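Local coordinates for YHR177W (Saccharomyces cerevisiae, PDB 4M8B), which carries a fungal WOPR domain, the part present here in complex with DNA, and probably acts as a transcription factor, at residues C[69-74]-C[116-121]; C[44-49]-C[63-68]. All coordinates share one frame; numbering follows the deposited sequence.

Both contacts are buried, and both are fixed by the same loop, residues 63-74, which links helix 57-60 to strand 75-77 and runs along the DNA. Contact 2 seats the first half of the loop on the end of helix 40-46; contact 1 seats the second half on strand 113-128. They meet where D67 pairs with K120 and where V47 packs against F69 and L118. The chemistry differs: contact 2 joins the segments by sparse apolar packing, with its polar groups bonded to DNA, to the sheet or within the loop, whereas contact 1 rests on a cation over an indole. At their DNA ends, R64 enters the minor groove and S74 reads a guanine from the major groove.

Contact 1. Residues C[69-74]-C[116-121]; sequences FSWSPS and TGLLKK. With nucleotides of chain A.
Just before L118 reaches the indole of W71, T116 OG1 accepts a hydrogen bond from the backbone N of L118 (3.3 Å), an ST turn. Between them G117 turns the corner with a phi of 113°, where a CB would jam against the preceding carbonyl oxygen, so glycine suits the place. L118 then directs its branched end at the six-membered ring of W71, CD2 lying 3.9 Å from CH2 in an oblique approach. L119 starts away from W71, and its side chain packs on R84 and Y146; the backbone contributes instead, the C atom of L119 lying 4.2 Å from W71 CZ3. This alternation is that of a β-strand: 113-128 runs through the antiparallel sheet of the WOPR domain, with 80-88 and 137-147 as neighbours, so that L118 and K120 face the loop and L119 does not.

In K120, CB sits 3.8 Å from W71 CH2, and the bend at chi3 (60°) brings the end of the chain over the ring face. K120 CE lies 3.7 Å from the centroid of the W71 five-membered ring, a CH-π contact, and K120 NZ 3.5 Å from it, a cation-π contact 26° off the ring normal. NZ lies over the ring near NE1, also a donor; both turn to D67, NZ by a salt bridge to OD2 and NE1 by a hydrogen bond to OD1, which probably eases their closeness. Lysine thus supplies both a flexible apolar stem for the indole and a charge for the aspartate.

K121 turns elsewhere, its NZ bonding to the I13 carbonyl and lying against F80. Farther along the loop, S74 OG donates to N7 of DG11 of chain A (2.6 Å), a major-groove atom.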
ATOM      1  N   PHE C  69     -13.394   2.697  -3.707  1.00 31.69           N
ATOM      2  CA  PHE C  69     -13.397   1.877  -4.916  1.00 31.84           C
ATOM      3  C   PHE C  69     -13.823   0.443  -4.619  1.00 31.47           C
ATOM      4  O   PHE C  69     -13.962   0.057  -3.459  1.00 34.92           O
ATOM      5  CB  PHE C  69     -12.023   1.902  -5.591  1.00 34.71           C
ATOM      6  CG  PHE C  69     -11.713   3.197  -6.289  1.00 40.76           C
ATOM      7  CD1 PHE C  69     -11.300   4.309  -5.569  1.00 34.45           C
ATOM      8  CD2 PHE C  69     -11.833   3.304  -7.668  1.00 31.32           C
ATOM      9  CE1 PHE C  69     -11.014   5.506  -6.211  1.00 30.18           C
ATOM     10  CE2 PHE C  69     -11.547   4.499  -8.314  1.00 38.21           C
ATOM     11  CZ  PHE C  69     -11.138   5.600  -7.584  1.00 38.53           C
ATOM     12  N   SER C  70     -14.037  -0.341  -5.672  1.00 19.56           N
ATOM     13  CA  SER C  70     -14.425  -1.742  -5.522  1.00 32.87           C
ATOM     14  C   SER C  70     -13.208  -2.657  -5.573  1.00 35.08           C
ATOM     15  O   SER C  70     -12.463  -2.664  -6.553  1.00 31.96           O
ATOM     16  CB  SER C  70     -15.427  -2.151  -6.602  1.00 26.93           C
ATOM     17  OG  SER C  70     -16.712  -1.630  -6.322  1.00 53.43           O
ATOM     18  N   TRP C  71     -13.022  -3.439  -4.517  1.00 33.17           N
ATOM     19  CA  TRP C  71     -11.846  -4.288  -4.399  1.00 33.41           C
ATOM     20  C   TRP C  71     -12.195  -5.764  -4.280  1.00 31.01           C
ATOM     21  O   TRP C  71     -13.226  -6.125  -3.713  1.00 37.96           O
ATOM     22  CB  TRP C  71     -11.012  -3.854  -3.191  1.00 31.26           C
ATOM     23  CG  TRP C  71     -10.519  -2.448  -3.303  1.00 28.82           C
ATOM     24  CD1 TRP C  71     -10.987  -1.356  -2.631  1.00 20.35           C
ATOM     25  CD2 TRP C  71      -9.470  -1.973  -4.154  1.00 26.32           C
ATOM     26  NE1 TRP C  71     -10.288  -0.237  -3.006  1.00 26.60           N
ATOM     27  CE2 TRP C  71      -9.351  -0.592  -3.941  1.00 26.29           C
ATOM     28  CE3 TRP C  71      -8.620  -2.596  -5.073  1.00 26.31           C
ATOM     29  CZ2 TRP C  71      -8.411   0.188  -4.614  1.00 23.10           C
ATOM     30  CZ3 TRP C  71      -7.691  -1.823  -5.738  1.00 22.99           C
ATOM     31  CH2 TRP C  71      -7.593  -0.446  -5.506  1.00 27.29           C
ATOM     32  N   SER C  72     -11.321  -6.612  -4.811  1.00 30.59           N
ATOM     33  CA  SER C  72     -11.465  -8.052  -4.666  1.00 28.97           C
ATOM     34  C   SER C  72     -11.227  -8.435  -3.216  1.00 27.57           C
ATOM     35  O   SER C  72     -10.805  -7.602  -2.411  1.00 38.44           O
ATOM     36  CB  SER C  72     -10.456  -8.780  -5.549  1.00 30.07           C
ATOM     37  OG  SER C  72      -9.155  -8.703  -4.999  1.00 37.48           O
ATOM     38  N   PRO C  73     -11.514  -9.696  -2.871  1.00 28.18           N
ATOM     39  CA  PRO C  73     -11.154 -10.192  -1.540  1.00 26.72           C
ATOM     40  C   PRO C  73      -9.638 -10.181  -1.408  1.00 44.32           C
ATOM     41  O   PRO C  73      -8.943 -10.297  -2.422  1.00 37.06           O
ATOM     42  CB  PRO C  73     -11.668 -11.633  -1.553  1.00 33.96           C
ATOM     43  CG  PRO C  73     -12.733 -11.654  -2.609  1.00 29.31           C
ATOM     44  CD  PRO C  73     -12.264 -10.689  -3.656  1.00 28.02           C
ATOM     45  N   SER C  74      -9.133 -10.043  -0.187  1.00 33.17           N
ATOM     46  CA  SER C  74      -7.693  -9.967   0.038  1.00 23.61           C
ATOM     47  C   SER C  74      -6.972 -11.265  -0.317  1.00 36.21           C
ATOM     48  O   SER C  74      -7.459 -12.357  -0.027  1.00 36.47           O
ATOM     49  CB  SER C  74      -7.405  -9.617   1.496  1.00 22.88           C
ATOM     50  OG  SER C  74      -7.765 -10.683   2.354  1.00 31.69           O
ATOM     51  N   THR C 116      -9.778  -4.140 -13.589  1.00 44.57           N
ATOM     52  CA  THR C 116      -9.313  -2.951 -14.296  1.00 43.44           C
ATOM     53  C   THR C 116      -7.803  -2.947 -14.523  1.00 50.74           C
ATOM     54  O   THR C 116      -7.317  -2.385 -15.503  1.00 50.50           O
ATOM     55  CB  THR C 116      -9.712  -1.669 -13.547  1.00 37.13           C
ATOM     56  OG1 THR C 116      -9.022  -1.614 -12.293  1.00 55.69           O
ATOM     57  CG2 THR C 116     -11.214  -1.649 -13.295  1.00 53.09           C
ATOM     58  N   GLY C 117      -7.067  -3.573 -13.614  1.00 49.47           N
ATOM     59  CA  GLY C 117      -5.620  -3.588 -13.698  1.00 40.34           C
ATOM     60  C   GLY C 117      -4.995  -2.813 -12.554  1.00 44.76           C
ATOM     61  O   GLY C 117      -3.824  -3.007 -12.225  1.00 50.42           O
ATOM     62  N   LEU C 118      -5.780  -1.927 -11.950  1.00 41.79           N
ATOM     63  CA  LEU C 118      -5.329  -1.190 -10.777  1.00 37.82           C
ATOM     64  C   LEU C 118      -5.198  -2.148  -9.597  1.00 38.21           C
ATOM     65  O   LEU C 118      -6.009  -3.060  -9.432  1.00 34.50           O
ATOM     66  CB  LEU C 118      -6.307  -0.067 -10.433  1.00 31.02           C
ATOM     67  CG  LEU C 118      -5.924   0.794  -9.227  1.00 41.20           C
ATOM     68  CD1 LEU C 118      -4.699   1.638  -9.540  1.00 21.98           C
ATOM     69  CD2 LEU C 118      -7.087   1.669  -8.775  1.00 20.36           C
ATOM     70  N   LEU C 119      -4.169  -1.941  -8.784  1.00 30.22           N
ATOM     71  CA  LEU C 119      -3.891  -2.825  -7.660  1.00 26.90           C
ATOM     72  C   LEU C 119      -3.541  -2.039  -6.399  1.00 27.74           C
ATOM     73  O   LEU C 119      -3.035  -0.919  -6.472  1.00 28.97           O
ATOM     74  CB  LEU C 119      -2.747  -3.779  -8.012  1.00 33.39           C
ATOM     75  CG  LEU C 119      -3.017  -4.816  -9.103  1.00 35.59           C
ATOM     76  CD1 LEU C 119      -1.712  -5.333  -9.680  1.00 31.57           C
ATOM     77  CD2 LEU C 119      -3.833  -5.963  -8.543  1.00 28.08           C
ATOM     78  N   LYS C 120      -3.815  -2.635  -5.243  1.00 24.51           N
ATOM     79  CA  LYS C 120      -3.440  -2.049  -3.962  1.00 18.35           C
ATOM     80  C   LYS C 120      -2.782  -3.099  -3.078  1.00 22.08           C
ATOM     81  O   LYS C 120      -3.265  -4.228  -2.981  1.00 33.31           O
ATOM     82  CB  LYS C 120      -4.665  -1.452  -3.257  1.00 21.76           C
ATOM     83  CG  LYS C 120      -4.505  -1.293  -1.749  1.00 22.98           C
ATOM     84  CD  LYS C 120      -5.649  -0.490  -1.134  1.00 20.34           C
ATOM     85  CE  LYS C 120      -6.996  -1.155  -1.364  1.00 30.06           C
ATOM     86  NZ  LYS C 120      -8.109  -0.378  -0.745  1.00 21.78           N
ATOM     87  N   LYS C 121      -1.672  -2.730  -2.448  1.00 18.68           N
ATOM     88  CA  LYS C 121      -1.032  -3.608  -1.475  1.00 28.22           C
ATOM     89  C   LYS C 121      -0.869  -2.876  -0.148  1.00 26.24           C
ATOM     90  O   LYS C 121      -0.591  -1.678  -0.122  1.00 28.82           O
ATOM     91  CB  LYS C 121       0.309  -4.136  -1.997  1.00 16.76           C
ATOM     92  CG  LYS C 121       1.399  -3.095  -2.131  1.00 29.11           C
ATOM     93  CD  LYS C 121       2.492  -3.582  -3.073  1.00 28.39           C
ATOM     94  CE  LYS C 121       2.942  -4.982  -2.717  1.00 34.75           C
ATOM     95  NZ  LYS C 121       3.946  -5.500  -3.690  1.00 46.92           N
TER
ATOM     96  P    DG A  11      -4.024  -5.857   8.694  1.00 32.03           P
ATOM     97  OP1  DG A  11      -3.639  -6.083  10.102  1.00 28.07           O
ATOM     98  OP2  DG A  11      -3.371  -4.762   7.944  1.00 44.47           O
ATOM     99  O5'  DG A  11      -3.806  -7.219   7.887  1.00 33.76           O
ATOM    100  C5'  DG A  11      -3.576  -8.462   8.559  1.00 40.92           C
ATOM    101  C4'  DG A  11      -4.851  -9.078   9.118  1.00 44.89           C
ATOM    102  O4'  DG A  11      -5.927  -8.968   8.163  1.00 39.48           O
ATOM    103  C3'  DG A  11      -4.785 -10.573   9.394  1.00 49.63           C
ATOM    104  O3'  DG A  11      -4.251 -10.812  10.689  1.00 40.65           O
ATOM    105  C2'  DG A  11      -6.237 -11.036   9.257  1.00 36.70           C
ATOM    106  C1'  DG A  11      -6.910  -9.946   8.431  1.00 27.12           C
ATOM    107  N9   DG A  11      -7.504 -10.372   7.161  1.00 23.71           N
ATOM    108  C8   DG A  11      -7.162  -9.944   5.901  1.00 34.46           C
ATOM    109  N7   DG A  11      -7.881 -10.484   4.950  1.00 32.21           N
ATOM    110  C5   DG A  11      -8.760 -11.321   5.622  1.00 25.22           C
ATOM    111  C6   DG A  11      -9.778 -12.165   5.120  1.00 31.00           C
ATOM    112  O6   DG A  11     -10.122 -12.352   3.942  1.00 21.97           O
ATOM    113  N1   DG A  11     -10.434 -12.840   6.147  1.00 29.74           N
ATOM    114  C2   DG A  11     -10.143 -12.715   7.486  1.00 35.86           C
ATOM    115  N2   DG A  11     -10.886 -13.448   8.331  1.00 34.24           N
ATOM    116  N3   DG A  11      -9.192 -11.925   7.967  1.00 34.18           N
ATOM    117  C4   DG A  11      -8.543 -11.262   6.982  1.00 27.93           C
TER

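Contact 2. Residues C[44-49]-C[63-68]; sequences VELVNP and KRWTDG. With nucleotides of chain A; nucleotides of chain B.
D67 OD2, 4.2 Å from V47 CG2, is held by two polar groups from the sheet, the hydroxyl of Y145 and the ammonium of K120. OD1 accepts from the backbone N of F69, two residues on, so both carboxylate oxygens of this buried aspartate are satisfied; G68 between them has a positive phi, which suits glycine. The setting is the WOPR domain, where loop 63-68 lies between the end of helix 40-46 and the DNA.

Toward the helix the packing is apolar. The L46 and W65 side chains come from opposite directions, CD1 of L46 lying 3.5 Å from CZ2 of W65, oblique to its ring. W65 has its CG anti to the backbone N (chi1 -180°), which carries the large ring inward to F53, F55 and P38, and its NE1 is satisfied by Y145 OH. A leucine and a tryptophan suit this buried side because they fill it with hydrocarbon.

Toward the DNA the backbone N atoms of K63 and R64 share OP1 of DA14 of chain B, at 2.8 and 3.1 Å. R64 reaches on, extended, into the minor groove and hydrogen-bonds through NH1 to a thymine O2. Its flat guanidinium slots between the two DNA strands: O4' of DA13 of chain B lies 3.1 Å from R64 CZ over one face, and N2 of DG9 of chain A lies 3.2 Å from R64 NH2 over the other.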
ATOM      1  N   VAL C  44     -11.090  10.014  -4.792  1.00 44.18           N
ATOM      2  CA  VAL C  44     -10.931   9.714  -6.209  1.00 44.51           C
ATOM      3  C   VAL C  44      -9.487   9.900  -6.671  1.00 40.47           C
ATOM      4  O   VAL C  44      -9.006   9.176  -7.540  1.00 33.40           O
ATOM      5  CB  VAL C  44     -11.840  10.606  -7.071  1.00 43.01           C
ATOM      6  CG1 VAL C  44     -11.862  10.109  -8.508  1.00 29.43           C
ATOM      7  CG2 VAL C  44     -13.246  10.642  -6.491  1.00 38.62           C
ATOM      8  N   GLU C  45      -8.802  10.872  -6.079  1.00 37.56           N
ATOM      9  CA  GLU C  45      -7.445  11.215  -6.485  1.00 48.02           C
ATOM     10  C   GLU C  45      -6.395  10.324  -5.820  1.00 53.55           C
ATOM     11  O   GLU C  45      -5.240  10.292  -6.245  1.00 48.76           O
ATOM     12  CB  GLU C  45      -7.151  12.683  -6.161  1.00 53.35           C
ATOM     13  CG  GLU C  45      -8.097  13.689  -6.805  1.00 55.40           C
ATOM     14  CD  GLU C  45      -7.807  13.910  -8.277  1.00 73.99           C
ATOM     15  OE1 GLU C  45      -7.409  12.942  -8.959  1.00 85.51           O
ATOM     16  OE2 GLU C  45      -7.971  15.054  -8.752  1.00 81.87           O
ATOM     17  N   LEU C  46      -6.755   9.594  -4.800  1.00 30.48           N
ATOM     18  CA  LEU C  46      -5.817   8.842  -4.032  1.00 33.83           C
ATOM     19  C   LEU C  46      -5.162   7.802  -4.825  1.00 41.46           C
ATOM     20  O   LEU C  46      -4.068   7.411  -4.628  1.00 31.32           O
ATOM     21  CB  LEU C  46      -6.546   8.132  -2.952  1.00 28.22           C
ATOM     22  CG  LEU C  46      -7.170   9.016  -1.934  1.00 30.53           C
ATOM     23  CD1 LEU C  46      -7.664   8.202  -0.794  1.00 35.93           C
ATOM     24  CD2 LEU C  46      -6.164   9.998  -1.444  1.00 28.14           C
ATOM     25  N   VAL C  47      -5.919   7.303  -5.724  1.00 30.00           N
ATOM     26  CA  VAL C  47      -5.794   6.002  -6.193  1.00 30.00           C
ATOM     27  C   VAL C  47      -4.856   5.916  -7.347  1.00 30.00           C
ATOM     28  O   VAL C  47      -4.837   4.960  -8.002  1.00 30.00           O
ATOM     29  CB  VAL C  47      -7.202   5.504  -6.445  1.00 20.00           C
ATOM     30  CG1 VAL C  47      -7.580   5.325  -7.881  1.00 20.00           C
ATOM     31  CG2 VAL C  47      -7.461   4.292  -5.644  1.00 20.00           C
ATOM     32  N   ASN C  48      -4.144   6.972  -7.622  1.00 26.13           N
ATOM     33  CA  ASN C  48      -3.213   7.005  -8.704  1.00 23.49           C
ATOM     34  C   ASN C  48      -2.055   6.105  -8.521  1.00 23.24           C
ATOM     35  O   ASN C  48      -1.544   5.998  -7.483  1.00 26.24           O
ATOM     36  CB  ASN C  48      -2.686   8.378  -8.844  1.00 30.60           C
ATOM     37  CG  ASN C  48      -3.706   9.330  -9.326  1.00 37.86           C
ATOM     38  OD1 ASN C  48      -4.639   8.958  -9.934  1.00 37.51           O
ATOM     39  ND2 ASN C  48      -3.508  10.563  -9.069  1.00 22.63           N
ATOM     40  N   PRO C  49      -1.642   5.432  -9.672  1.00 26.98           N
ATOM     41  CA  PRO C  49      -0.474   4.578  -9.506  1.00 29.25           C
ATOM     42  C   PRO C  49       0.793   5.233  -9.076  1.00 18.41           C
ATOM     43  O   PRO C  49       1.070   6.259  -9.526  1.00 27.30           O
ATOM     44  CB  PRO C  49      -0.249   4.110 -10.897  1.00 24.87           C
ATOM     45  CG  PRO C  49      -1.567   3.805 -11.309  1.00 34.35           C
ATOM     46  CD  PRO C  49      -2.135   5.116 -11.094  1.00 32.77           C
ATOM     47  N   LYS C  63      -8.274   3.291  11.283  1.00 35.91           N
ATOM     48  CA  LYS C  63      -7.960   1.888  11.528  1.00 37.37           C
ATOM     49  C   LYS C  63      -8.106   1.079  10.249  1.00 26.49           C
ATOM     50  O   LYS C  63      -7.449   0.054  10.074  1.00 30.94           O
ATOM     51  CB  LYS C  63      -8.867   1.317  12.615  1.00 50.39           C
ATOM     52  CG  LYS C  63      -8.696   1.983  13.962  1.00 52.82           C
ATOM     53  CD  LYS C  63      -9.699   1.449  14.966  1.00 53.40           C
ATOM     54  CE  LYS C  63      -9.604   2.202  16.281  1.00 52.07           C
ATOM     55  NZ  LYS C  63     -10.714   1.835  17.201  1.00 57.70           N
ATOM     56  N   ARG C  64      -8.976   1.548   9.362  1.00 24.75           N
ATOM     57  CA  ARG C  64      -9.148   0.938   8.052  1.00 16.40           C
ATOM     58  C   ARG C  64      -9.164   2.006   6.964  1.00 30.25           C
ATOM     59  O   ARG C  64      -9.905   2.983   7.047  1.00 29.53           O
ATOM     60  CB  ARG C  64     -10.438   0.124   8.002  1.00 22.15           C
ATOM     61  CG  ARG C  64     -10.596  -0.871   9.135  1.00 27.68           C
ATOM     62  CD  ARG C  64     -11.842  -1.707   8.938  1.00 29.14           C
ATOM     63  NE  ARG C  64     -12.143  -2.541  10.098  1.00 28.33           N
ATOM     64  CZ  ARG C  64     -13.227  -3.303  10.201  1.00 35.96           C
ATOM     65  NH1 ARG C  64     -14.107  -3.337   9.210  1.00 23.21           N
ATOM     66  NH2 ARG C  64     -13.428  -4.030  11.292  1.00 27.36           N
ATOM     67  N   TRP C  65      -8.341   1.804   5.941  1.00 25.64           N
ATOM     68  CA  TRP C  65      -8.199   2.762   4.854  1.00 18.71           C
ATOM     69  C   TRP C  65      -9.330   2.580   3.845  1.00 24.10           C
ATOM     70  O   TRP C  65      -9.553   1.475   3.350  1.00 30.02           O
ATOM     71  CB  TRP C  65      -6.839   2.559   4.182  1.00 23.76           C
ATOM     72  CG  TRP C  65      -6.539   3.482   3.037  1.00 21.30           C
ATOM     73  CD1 TRP C  65      -6.585   3.179   1.709  1.00 20.33           C
ATOM     74  CD2 TRP C  65      -6.115   4.851   3.118  1.00 19.36           C
ATOM     75  NE1 TRP C  65      -6.229   4.271   0.959  1.00 21.49           N
ATOM     76  CE2 TRP C  65      -5.936   5.311   1.803  1.00 21.12           C
ATOM     77  CE3 TRP C  65      -5.877   5.727   4.181  1.00 23.26           C
ATOM     78  CZ2 TRP C  65      -5.530   6.612   1.517  1.00 16.37           C
ATOM     79  CZ3 TRP C  65      -5.474   7.016   3.895  1.00 14.50           C
ATOM     80  CH2 TRP C  65      -5.305   7.447   2.576  1.00 20.05           C
ATOM     81  N   THR C  66     -10.041   3.665   3.543  1.00 22.57           N
ATOM     82  CA  THR C  66     -11.158   3.622   2.599  1.00 27.95           C
ATOM     83  C   THR C  66     -10.960   4.583   1.433  1.00 26.49           C
ATOM     84  O   THR C  66     -10.813   5.789   1.633  1.00 28.64           O
ATOM     85  CB  THR C  66     -12.504   3.943   3.290  1.00 17.75           C
ATOM     86  OG1 THR C  66     -12.381   5.157   4.042  1.00 27.83           O
ATOM     87  CG2 THR C  66     -12.908   2.816   4.223  1.00 27.90           C
ATOM     88  N   ASP C  67     -10.966   4.045   0.215  1.00 25.22           N
ATOM     89  CA  ASP C  67     -10.781   4.864  -0.979  1.00 22.89           C
ATOM     90  C   ASP C  67     -12.029   4.916  -1.857  1.00 26.19           C
ATOM     91  O   ASP C  67     -12.033   5.562  -2.905  1.00 38.56           O
ATOM     92  CB  ASP C  67      -9.567   4.391  -1.790  1.00 27.09           C
ATOM     93  CG  ASP C  67      -9.609   2.904  -2.109  1.00 36.41           C
ATOM     94  OD1 ASP C  67     -10.712   2.351  -2.310  1.00 25.87           O
ATOM     95  OD2 ASP C  67      -8.523   2.286  -2.161  1.00 26.29           O
ATOM     96  N   GLY C  68     -13.084   4.232  -1.428  1.00 30.41           N
ATOM     97  CA  GLY C  68     -14.358   4.273  -2.123  1.00 23.03           C
ATOM     98  C   GLY C  68     -14.433   3.468  -3.409  1.00 29.67           C
ATOM     99  O   GLY C  68     -15.425   3.541  -4.131  1.00 28.06           O
TER
ATOM    100  P    DG A   9     -13.156  -1.536   1.023  1.00 27.65           P
ATOM    101  OP1  DG A   9     -12.845  -0.204   0.464  1.00 35.38           O
ATOM    102  OP2  DG A   9     -13.158  -2.723   0.136  1.00 25.68           O
ATOM    103  O5'  DG A   9     -12.180  -1.825   2.254  1.00 26.14           O
ATOM    104  C5'  DG A   9     -12.346  -1.034   3.420  1.00 22.90           C
ATOM    105  C4'  DG A   9     -11.330  -1.372   4.495  1.00 32.33           C
ATOM    106  O4'  DG A   9     -11.819  -2.466   5.315  1.00 35.09           O
ATOM    107  C3'  DG A   9      -9.956  -1.820   4.033  1.00 27.66           C
ATOM    108  O3'  DG A   9      -9.030  -1.360   5.017  1.00 37.35           O
ATOM    109  C2'  DG A   9     -10.096  -3.340   3.955  1.00 34.46           C
ATOM    110  C1'  DG A   9     -11.093  -3.660   5.067  1.00 30.24           C
ATOM    111  N9   DG A   9     -12.091  -4.702   4.815  1.00 25.08           N
ATOM    112  C8   DG A   9     -12.672  -5.088   3.630  1.00 35.12           C
ATOM    113  N7   DG A   9     -13.552  -6.047   3.775  1.00 22.65           N
ATOM    114  C5   DG A   9     -13.563  -6.304   5.144  1.00 30.85           C
ATOM    115  C6   DG A   9     -14.311  -7.231   5.914  1.00 37.60           C
ATOM    116  O6   DG A   9     -15.157  -8.053   5.528  1.00 31.84           O
ATOM    117  N1   DG A   9     -14.002  -7.150   7.271  1.00 27.12           N
ATOM    118  C2   DG A   9     -13.083  -6.281   7.817  1.00 25.04           C
ATOM    119  N2   DG A   9     -12.888  -6.313   9.144  1.00 30.49           N
ATOM    120  N3   DG A   9     -12.383  -5.417   7.106  1.00 24.25           N
ATOM    121  C4   DG A   9     -12.672  -5.482   5.788  1.00 21.72           C
TER
ATOM    122  P    DA B  13     -15.223  -1.531  15.763  1.00 42.83           P
ATOM    123  OP1  DA B  13     -14.236  -2.011  16.757  1.00 26.39           O
ATOM    124  OP2  DA B  13     -16.547  -1.024  16.194  1.00 61.11           O
ATOM    125  O5'  DA B  13     -14.511  -0.394  14.905  1.00 55.02           O
ATOM    126  C5'  DA B  13     -13.232  -0.680  14.370  1.00 35.58           C
ATOM    127  C4'  DA B  13     -13.117  -0.237  12.925  1.00 27.13           C
ATOM    128  O4'  DA B  13     -14.030  -0.992  12.086  1.00 23.94           O
ATOM    129  C3'  DA B  13     -13.439   1.225  12.662  1.00 34.65           C
ATOM    130  O3'  DA B  13     -12.510   1.692  11.685  1.00 30.51           O
ATOM    131  C2'  DA B  13     -14.888   1.195  12.177  1.00 27.83           C
ATOM    132  C1'  DA B  13     -14.968  -0.138  11.450  1.00 32.09           C
ATOM    133  N9   DA B  13     -16.261  -0.820  11.484  1.00 38.11           N
ATOM    134  C8   DA B  13     -17.040  -1.121  12.568  1.00 37.43           C
ATOM    135  N7   DA B  13     -18.144  -1.766  12.264  1.00 45.15           N
ATOM    136  C5   DA B  13     -18.081  -1.907  10.890  1.00 31.11           C
ATOM    137  C6   DA B  13     -18.943  -2.503   9.952  1.00 39.85           C
ATOM    138  N6   DA B  13     -20.093  -3.098  10.286  1.00 41.46           N
ATOM    139  N1   DA B  13     -18.572  -2.463   8.658  1.00 24.87           N
ATOM    140  C2   DA B  13     -17.419  -1.865   8.335  1.00 21.61           C
ATOM    141  N3   DA B  13     -16.529  -1.272   9.127  1.00 20.31           N
ATOM    142  C4   DA B  13     -16.927  -1.332  10.401  1.00 22.77           C
ATOM    143  P    DA B  14     -12.339   3.262  11.393  1.00 30.80           P
ATOM    144  OP1  DA B  14     -11.029   3.434  10.725  1.00 37.58           O
ATOM    145  OP2  DA B  14     -12.629   4.021  12.631  1.00 35.46           O
ATOM    146  O5'  DA B  14     -13.474   3.567  10.319  1.00 21.52           O
ATOM    147  C5'  DA B  14     -13.318   3.003   9.033  1.00 21.48           C
ATOM    148  C4'  DA B  14     -14.596   3.054   8.217  1.00 29.46           C
ATOM    149  O4'  DA B  14     -15.613   2.230   8.826  1.00 31.87           O
ATOM    150  C3'  DA B  14     -15.228   4.432   8.053  1.00 38.39           C
ATOM    151  O3'  DA B  14     -14.947   4.844   6.713  1.00 35.68           O
ATOM    152  C2'  DA B  14     -16.717   4.221   8.360  1.00 29.86           C
ATOM    153  C1'  DA B  14     -16.863   2.703   8.377  1.00 38.63           C
ATOM    154  N9   DA B  14     -17.878   2.132   9.260  1.00 32.58           N
ATOM    155  C8   DA B  14     -17.970   2.245  10.619  1.00 28.13           C
ATOM    156  N7   DA B  14     -18.986   1.597  11.137  1.00 32.77           N
ATOM    157  C5   DA B  14     -19.595   1.012  10.041  1.00 28.29           C
ATOM    158  C6   DA B  14     -20.728   0.192   9.912  1.00 30.81           C
ATOM    159  N6   DA B  14     -21.476  -0.199  10.946  1.00 36.24           N
ATOM    160  N1   DA B  14     -21.058  -0.215   8.671  1.00 29.79           N
ATOM    161  C2   DA B  14     -20.305   0.173   7.635  1.00 28.27           C
ATOM    162  N3   DA B  14     -19.220   0.943   7.632  1.00 24.28           N
ATOM    163  C4   DA B  14     -18.922   1.329   8.879  1.00 19.07           C
TER